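Local coordinates for protein putative esterase (PDB 5VOL) that probably hydrolyses ferulic acid esters of arabinoxylan, as a calcium-binding ferulic acid esterase of carbohydrate esterase family 1, at residues T29-K34 with H65-M70. Sequence-based numbering, arbitrary orientation.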
loop_
_atom_site.group_PDB
_atom_site.type_symbol
_atom_site.label_atom_id
_atom_site.label_comp_id
_atom_site.label_asym_id
_atom_site.label_seq_id
_atom_site.Cartn_x
_atom_site.Cartn_y
_atom_site.Cartn_z
ATOM N N THR C 29 -24.526 -1.249 17.789
ATOM C CA THR C 29 -24.319 -0.165 16.843
ATOM C C THR C 29 -24.263 -0.780 15.455
ATOM O O THR C 29 -23.532 -1.739 15.225
ATOM C CB THR C 29 -23.015 0.616 17.141
ATOM O OG1 THR C 29 -23.052 1.123 18.479
ATOM C CG2 THR C 29 -22.827 1.778 16.166
ATOM N N VAL C 30 -25.047 -0.253 14.532
ATOM C CA VAL C 30 -25.130 -0.875 13.219
ATOM C C VAL C 30 -24.849 0.159 12.138
ATOM O O VAL C 30 -25.258 1.319 12.257
ATOM C CB VAL C 30 -26.523 -1.521 12.993
ATOM C CG1 VAL C 30 -27.629 -0.503 13.205
ATOM C CG2 VAL C 30 -26.620 -2.128 11.601
ATOM N N PHE C 31 -24.111 -0.257 11.111
ATOM C CA PHE C 31 -23.934 0.556 9.911
ATOM C C PHE C 31 -25.009 0.212 8.878
ATOM O O PHE C 31 -25.177 -0.946 8.541
ATOM C CB PHE C 31 -22.540 0.332 9.300
ATOM C CG PHE C 31 -22.400 0.855 7.889
ATOM C CD1 PHE C 31 -21.995 2.166 7.654
ATOM C CD2 PHE C 31 -22.684 0.040 6.798
ATOM C CE1 PHE C 31 -21.867 2.653 6.349
ATOM C CE2 PHE C 31 -22.560 0.517 5.484
ATOM C CZ PHE C 31 -22.154 1.825 5.264
ATOM N N LEU C 32 -25.712 1.220 8.372
ATOM C CA LEU C 32 -26.718 1.006 7.342
ATOM C C LEU C 32 -26.292 1.659 6.020
ATOM O O LEU C 32 -26.027 2.850 5.980
ATOM C CB LEU C 32 -28.067 1.565 7.786
ATOM C CG LEU C 32 -28.613 1.070 9.136
ATOM C CD1 LEU C 32 -29.854 1.864 9.468
ATOM C CD2 LEU C 32 -28.911 -0.400 9.078
ATOM N N PRO C 33 -26.251 0.876 4.935
ATOM C CA PRO C 33 -25.862 1.362 3.601
ATOM C C PRO C 33 -26.640 2.599 3.131
ATOM O O PRO C 33 -27.761 2.862 3.577
ATOM C CB PRO C 33 -26.169 0.173 2.690
ATOM C CG PRO C 33 -26.123 -1.019 3.576
ATOM C CD PRO C 33 -26.549 -0.567 4.942
ATOM N N LYS C 34 -26.040 3.336 2.202
ATOM C CA LYS C 34 -26.649 4.525 1.621
ATOM C C LYS C 34 -27.999 4.227 0.963
ATOM O O LYS C 34 -28.897 5.072 0.967
ATOM C CB LYS C 34 -25.692 5.158 0.594
ATOM C CG LYS C 34 -26.260 6.361 -0.114
ATOM C CD LYS C 34 -25.372 6.808 -1.293
ATOM C CE LYS C 34 -24.346 7.845 -0.868
ATOM N NZ LYS C 34 -23.630 8.420 -2.052
ATOM N N HIS C 65 -14.005 4.309 12.528
ATOM C CA HIS C 65 -14.566 5.083 11.413
ATOM C C HIS C 65 -15.184 4.195 10.329
ATOM O O HIS C 65 -14.990 4.441 9.125
ATOM C CB HIS C 65 -13.490 5.999 10.796
ATOM C CG HIS C 65 -12.841 6.908 11.795
ATOM N ND1 HIS C 65 -13.539 7.881 12.482
ATOM C CD2 HIS C 65 -11.563 6.979 12.244
ATOM C CE1 HIS C 65 -12.723 8.512 13.303
ATOM N NE2 HIS C 65 -11.516 7.986 13.176
ATOM N N VAL C 66 -15.940 3.180 10.752
ATOM C CA VAL C 66 -16.495 2.217 9.804
ATOM C C VAL C 66 -17.325 2.892 8.718
ATOM O O VAL C 66 -17.243 2.496 7.563
ATOM C CB VAL C 66 -17.360 1.144 10.501
ATOM C CG1 VAL C 66 -17.938 0.175 9.470
ATOM C CG2 VAL C 66 -16.521 0.381 11.480
ATOM N N LYS C 67 -18.113 3.904 9.069
ATOM C CA LYS C 67 -18.917 4.570 8.045
ATOM C C LYS C 67 -18.038 5.181 6.934
ATOM O O LYS C 67 -18.327 5.032 5.747
ATOM C CB LYS C 67 -19.794 5.660 8.656
ATOM C CG LYS C 67 -20.383 6.618 7.609
ATOM C CD LYS C 67 -21.513 7.476 8.179
ATOM C CE LYS C 67 -21.734 8.746 7.354
ATOM N NZ LYS C 67 -22.105 8.476 5.918
ATOM N N ASP C 68 -16.970 5.869 7.330
ATOM C CA ASP C 68 -16.109 6.556 6.362
ATOM C C ASP C 68 -15.356 5.577 5.478
ATOM O O ASP C 68 -15.162 5.839 4.291
ATOM C CB ASP C 68 -15.122 7.489 7.078
ATOM C CG ASP C 68 -15.818 8.630 7.773
ATOM O OD1 ASP C 68 -16.950 8.956 7.352
ATOM O OD2 ASP C 68 -15.255 9.197 8.736
ATOM N N VAL C 69 -14.904 4.468 6.055
ATOM C CA VAL C 69 -14.206 3.456 5.279
ATOM C C VAL C 69 -15.174 2.788 4.295
ATOM O O VAL C 69 -14.840 2.614 3.121
ATOM C CB VAL C 69 -13.554 2.389 6.177
ATOM C CG1 VAL C 69 -12.915 1.295 5.324
ATOM C CG2 VAL C 69 -12.507 3.024 7.096
ATOM N N MET C 70 -16.377 2.432 4.758
ATOM C CA MET C 70 -17.369 1.862 3.850
ATOM C C MET C 70 -17.759 2.823 2.723
ATOM O O MET C 70 -17.899 2.401 1.574
ATOM C CB MET C 70 -18.624 1.423 4.614
ATOM C CG MET C 70 -18.523 0.039 5.237
ATOM S SD MET C 70 -18.444 -1.285 4.010
ATOM C CE MET C 70 -20.129 -1.283 3.389
#
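Lys67 NZ is gripped twice, by a salt bridge to Asp71 one turn further along the helix and by a hydrogen bond to Ser10 OG. The other end of Lys67, CA and CB, meets Phe31: Lys67 CA approaches the ring obliquely, 3.9 Å from Phe31 CE1, and Phe31 CD1 lies 4.2 Å from Lys67 CB. Phe31 reaches the helix because its CG stands anti to the backbone N (chi1 165°), sending the ring out from the strand. Met70 makes the larger share of the contact. Its CB comes within 3.6 Å of Phe31 CZ, and its CG sits over one face, 4.2 Å from the ring centroid, as a CH-pi contact. In the alpha/beta-hydrolase fold of this esterase, the pair joins strand 24-32, near one edge of the main sheet, to helix 66-76 lying against that sheet. Ile84 on the adjoining strand 83-87 touches Met70 too, while Leu265 of helix 254-271 packs on Met70 as well. Bends at chi2 and chi3 turn the methionine chain toward the ring, leaving Met70 CE 3.7 Å from Phe31 CE2. Met70 SD makes a Met-aromatic contact, oblique to the ring, 5.3 Å from the Phe31 ring centroid.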